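Local coordinates for RTX-adhesin (Marinomonas primoryensis, PDB 5IRB), which probably tethers its Antarctic bacterium to ice and diatoms as a very large calcium-binding surface adhesin, of which this chain is one multi-domain piece, at residues Leu6-Thr16 with Val30-Phe41. Sequence-based numbering, arbitrary orientation.
Sequences LLINLDIDPVT and VTLTGVVNGDVF. With CA (calcium ion), chain C.
Ile-8, Leu-10 and Ile-12 drop from edge strand 8-12 toward the core of an immunoglobulin-like beta-sandwich domain, the first in this chain. Strand 29-38 lies antiparallel beside them and continues their apolar face. CD1 of Leu-10 meets CG2 of Val-36 at 3.8 Å. The other branch of Val-36, CG1, lies anti to the backbone N (chi1 179°) and touches CB and CD1 of Ile-8. Across the sandwich Ile-8 packs on Val-86, Val-88 and Ala-98, and Ile-12 on Ala-84 and Ser-100. Leu-10 leans on Trp-65 within its own sheet. The main chains come close where glycines face isoleucines: Gly-34 CA is 4.2 Å from Ile-12 CA, and Gly-38 sits against Ile-8. On the outer face, Val-35 CG2 packs on Asp-11 CB.

Asp-39 accepts the Leu-7 N-H through OD2 (2.8 Å), while its own N bonds Leu-7 O. At the other end Asp-13 N bonds Thr-33 O (2.7 Å), the last direct bond before the strands part. Waters bridge the gap from there. Beyond it Val-15 packs on Leu-32 CD2, and Thr-16 CG2 rests on Val-30 CG1 at 3.6 Å. Asp-18, Val-20 and Glu-25 share the calcium ion bound by Thr-16 OG1 at 2.6 Å.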
loop_
_atom_site.group_PDB
_atom_site.type_symbol
_atom_site.label_atom_id
_atom_site.label_comp_id
_atom_site.label_asym_id
_atom_site.label_seq_id
_atom_site.Cartn_x
_atom_site.Cartn_y
_atom_site.Cartn_z
ATOM N N LEU A 6 -64.242 -12.142 -1.516
ATOM C CA LEU A 6 -63.547 -11.936 -0.251
ATOM C C LEU A 6 -62.583 -10.758 -0.330
ATOM O O LEU A 6 -61.901 -10.590 -1.337
ATOM C CB LEU A 6 -62.809 -13.206 0.170
ATOM C CG LEU A 6 -63.705 -14.425 0.359
ATOM C CD1 LEU A 6 -62.906 -15.711 0.408
ATOM C CD2 LEU A 6 -64.572 -14.245 1.598
ATOM N N LEU A 7 -62.579 -9.917 0.701
ATOM C CA LEU A 7 -61.661 -8.779 0.759
ATOM C C LEU A 7 -60.424 -9.150 1.608
ATOM O O LEU A 7 -60.523 -9.345 2.824
ATOM C CB LEU A 7 -62.373 -7.538 1.295
ATOM C CG LEU A 7 -63.621 -7.239 0.429
ATOM C CD1 LEU A 7 -64.374 -5.992 0.877
ATOM C CD2 LEU A 7 -63.301 -7.170 -1.086
ATOM N N ILE A 8 -59.279 -9.297 0.949
ATOM C CA ILE A 8 -58.015 -9.616 1.632
ATOM C C ILE A 8 -56.857 -8.669 1.320
ATOM O O ILE A 8 -56.887 -7.911 0.352
ATOM C CB ILE A 8 -57.557 -11.038 1.281
ATOM C CG1 ILE A 8 -57.565 -11.199 -0.241
ATOM C CG2 ILE A 8 -58.482 -12.070 1.914
ATOM C CD1 ILE A 8 -56.901 -12.442 -0.725
ATOM N N ASN A 9 -55.832 -8.747 2.162
ATOM C CA ASN A 9 -54.632 -7.941 2.038
ATOM C C ASN A 9 -53.406 -8.859 2.048
ATOM O O ASN A 9 -53.321 -9.765 2.868
ATOM C CB ASN A 9 -54.555 -6.911 3.171
ATOM C CG ASN A 9 -53.515 -5.831 2.913
ATOM O OD1 ASN A 9 -53.785 -4.849 2.219
ATOM N ND2 ASN A 9 -52.320 -6.004 3.474
ATOM N N LEU A 10 -52.453 -8.602 1.160
ATOM C CA LEU A 10 -51.277 -9.452 1.018
ATOM C C LEU A 10 -50.019 -8.675 1.384
ATOM O O LEU A 10 -49.759 -7.616 0.823
ATOM C CB LEU A 10 -51.149 -9.960 -0.417
ATOM C CG LEU A 10 -49.909 -10.787 -0.807
ATOM C CD1 LEU A 10 -49.835 -12.073 -0.002
ATOM C CD2 LEU A 10 -49.880 -11.086 -2.300
ATOM N N ASP A 11 -49.258 -9.188 2.344
ATOM C CA ASP A 11 -47.999 -8.560 2.734
ATOM C C ASP A 11 -46.848 -9.505 2.537
ATOM O O ASP A 11 -46.972 -10.712 2.766
ATOM C CB ASP A 11 -48.008 -8.111 4.193
ATOM C CG ASP A 11 -48.734 -6.801 4.403
ATOM O OD1 ASP A 11 -48.168 -5.744 4.033
ATOM O OD2 ASP A 11 -49.854 -6.818 4.955
ATOM N N ILE A 12 -45.717 -8.927 2.136
ATOM C CA ILE A 12 -44.457 -9.638 1.998
ATOM C C ILE A 12 -43.525 -9.106 3.077
ATOM O O ILE A 12 -43.389 -7.891 3.233
ATOM C CB ILE A 12 -43.840 -9.440 0.596
ATOM C CG1 ILE A 12 -44.878 -9.758 -0.494
ATOM C CG2 ILE A 12 -42.572 -10.273 0.429
ATOM C CD1 ILE A 12 -44.641 -9.023 -1.808
ATOM N N ASP A 13 -42.929 -10.004 3.856
ATOM C CA ASP A 13 -41.949 -9.602 4.867
ATOM C C ASP A 13 -40.679 -9.096 4.190
ATOM O O ASP A 13 -40.397 -9.483 3.053
ATOM C CB ASP A 13 -41.616 -10.779 5.788
ATOM C CG ASP A 13 -42.824 -11.292 6.537
ATOM O OD1 ASP A 13 -43.629 -10.467 7.013
ATOM O OD2 ASP A 13 -42.986 -12.524 6.633
ATOM N N PRO A 14 -39.901 -8.245 4.888
ATOM C CA PRO A 14 -38.615 -7.776 4.358
ATOM C C PRO A 14 -37.752 -8.936 3.880
ATOM O O PRO A 14 -37.644 -9.943 4.574
ATOM C CB PRO A 14 -37.981 -7.074 5.558
ATOM C CG PRO A 14 -39.166 -6.548 6.318
ATOM C CD PRO A 14 -40.229 -7.608 6.179
ATOM N N VAL A 15 -37.168 -8.793 2.696
ATOM C CA VAL A 15 -36.383 -9.856 2.097
ATOM C C VAL A 15 -35.130 -10.218 2.906
ATOM O O VAL A 15 -34.271 -9.362 3.147
ATOM C CB VAL A 15 -36.001 -9.490 0.660
ATOM C CG1 VAL A 15 -35.054 -10.525 0.091
ATOM C CG2 VAL A 15 -37.270 -9.366 -0.195
ATOM N N THR A 16 -35.055 -11.489 3.310
ATOM C CA THR A 16 -34.080 -12.009 4.280
ATOM C C THR A 16 -34.016 -11.220 5.586
ATOM O O THR A 16 -32.958 -11.146 6.220
ATOM C CB THR A 16 -32.646 -12.040 3.699
ATOM O OG1 THR A 16 -32.197 -10.703 3.448
ATOM C CG2 THR A 16 -32.605 -12.837 2.420
ATOM N N VAL A 30 -33.164 -18.627 -1.174
ATOM C CA VAL A 30 -33.626 -17.651 -0.198
ATOM C C VAL A 30 -35.111 -17.910 0.131
ATOM O O VAL A 30 -35.891 -18.242 -0.755
ATOM C CB VAL A 30 -33.419 -16.219 -0.734
ATOM C CG1 VAL A 30 -34.110 -15.204 0.143
ATOM C CG2 VAL A 30 -31.899 -15.899 -0.853
ATOM N N THR A 31 -35.480 -17.765 1.401
ATOM C CA THR A 31 -36.851 -17.917 1.835
ATOM C C THR A 31 -37.543 -16.577 1.987
ATOM O O THR A 31 -37.122 -15.735 2.781
ATOM C CB THR A 31 -36.918 -18.671 3.157
ATOM O OG1 THR A 31 -36.312 -19.952 2.975
ATOM C CG2 THR A 31 -38.378 -18.860 3.591
ATOM N N LEU A 32 -38.581 -16.372 1.181
ATOM C CA LEU A 32 -39.395 -15.181 1.258
ATOM C C LEU A 32 -40.670 -15.569 1.986
ATOM O O LEU A 32 -41.117 -16.702 1.875
ATOM C CB LEU A 32 -39.699 -14.656 -0.141
ATOM C CG LEU A 32 -38.498 -14.294 -1.015
ATOM C CD1 LEU A 32 -38.947 -13.778 -2.375
ATOM C CD2 LEU A 32 -37.631 -13.259 -0.312
ATOM N N THR A 33 -41.249 -14.637 2.734
ATOM C CA THR A 33 -42.344 -14.966 3.627
ATOM C C THR A 33 -43.303 -13.795 3.664
ATOM O O THR A 33 -42.938 -12.681 3.293
ATOM C CB THR A 33 -41.889 -15.274 5.072
ATOM O OG1 THR A 33 -41.472 -14.069 5.714
ATOM C CG2 THR A 33 -40.774 -16.320 5.121
ATOM N N GLY A 34 -44.530 -14.052 4.112
ATOM C CA GLY A 34 -45.460 -12.980 4.344
ATOM C C GLY A 34 -46.729 -13.477 4.987
ATOM O O GLY A 34 -46.781 -14.571 5.560
ATOM N N VAL A 35 -47.766 -12.658 4.884
ATOM C CA VAL A 35 -49.042 -12.946 5.517
ATOM C C VAL A 35 -50.163 -12.518 4.577
ATOM O O VAL A 35 -49.989 -11.598 3.764
ATOM C CB VAL A 35 -49.196 -12.242 6.875
ATOM C CG1 VAL A 35 -48.229 -12.809 7.885
ATOM C CG2 VAL A 35 -49.010 -10.738 6.731
ATOM N N VAL A 36 -51.296 -13.203 4.680
ATOM C CA VAL A 36 -52.526 -12.795 4.012
ATOM C C VAL A 36 -53.501 -12.439 5.130
ATOM O O VAL A 36 -53.712 -13.226 6.029
ATOM C CB VAL A 36 -53.118 -13.903 3.113
ATOM C CG1 VAL A 36 -54.422 -13.428 2.452
ATOM C CG2 VAL A 36 -52.104 -14.384 2.072
ATOM N N ASN A 37 -54.090 -11.260 5.090
ATOM C CA ASN A 37 -54.973 -10.819 6.151
ATOM C C ASN A 37 -56.330 -10.489 5.591
ATOM O O ASN A 37 -56.475 -10.386 4.383
ATOM C CB ASN A 37 -54.403 -9.547 6.784
ATOM C CG ASN A 37 -53.275 -9.820 7.730
ATOM O OD1 ASN A 37 -52.154 -9.303 7.588
ATOM N ND2 ASN A 37 -53.557 -10.649 8.714
ATOM N N GLY A 38 -57.302 -10.154 6.428
ATOM C CA GLY A 38 -58.564 -9.719 5.888
ATOM C C GLY A 38 -59.639 -10.706 6.243
ATOM O O GLY A 38 -59.616 -11.230 7.340
ATOM N N ASP A 39 -60.562 -10.938 5.333
ATOM C CA ASP A 39 -61.583 -11.976 5.517
ATOM C C ASP A 39 -60.992 -13.355 5.807
ATOM O O ASP A 39 -59.906 -13.700 5.334
ATOM C CB ASP A 39 -62.456 -12.089 4.285
ATOM C CG ASP A 39 -63.496 -11.030 4.235
ATOM O OD1 ASP A 39 -63.994 -10.665 5.306
ATOM O OD2 ASP A 39 -63.845 -10.588 3.122
ATOM N N VAL A 40 -61.748 -14.141 6.559
ATOM C CA VAL A 40 -61.431 -15.526 6.859
ATOM C C VAL A 40 -61.447 -16.383 5.580
ATOM O O VAL A 40 -62.225 -16.130 4.661
ATOM C CB VAL A 40 -62.456 -16.078 7.883
ATOM C CG1 VAL A 40 -62.272 -17.569 8.075
ATOM C CG2 VAL A 40 -62.332 -15.337 9.217
ATOM N N PHE A 41 -60.544 -17.349 5.490
ATOM C CA PHE A 41 -60.472 -18.225 4.326
ATOM C C PHE A 41 -59.892 -19.577 4.755
ATOM O O PHE A 41 -59.307 -19.682 5.836
ATOM C CB PHE A 41 -59.678 -17.556 3.192
ATOM C CG PHE A 41 -58.269 -17.162 3.560
ATOM C CD1 PHE A 41 -57.238 -18.078 3.489
ATOM C CD2 PHE A 41 -57.985 -15.876 4.000
ATOM C CE1 PHE A 41 -55.920 -17.702 3.815
ATOM C CE2 PHE A 41 -56.683 -15.501 4.342
ATOM C CZ PHE A 41 -55.650 -16.425 4.253
HETATM CA CA CA C . -29.683 -10.308 3.908
HETATM O O HOH W 1 -39.722 -12.201 2.484
HETATM O O HOH W 2 -44.732 -14.775 7.676
HETATM O O HOH W 3 -37.292 -13.302 3.656
HETATM O O HOH W 4 -30.250 -11.135 6.187
HETATM O O HOH W 5 -27.208 -9.041 4.116
HETATM O O HOH W 6 -27.356 -10.703 5.542
#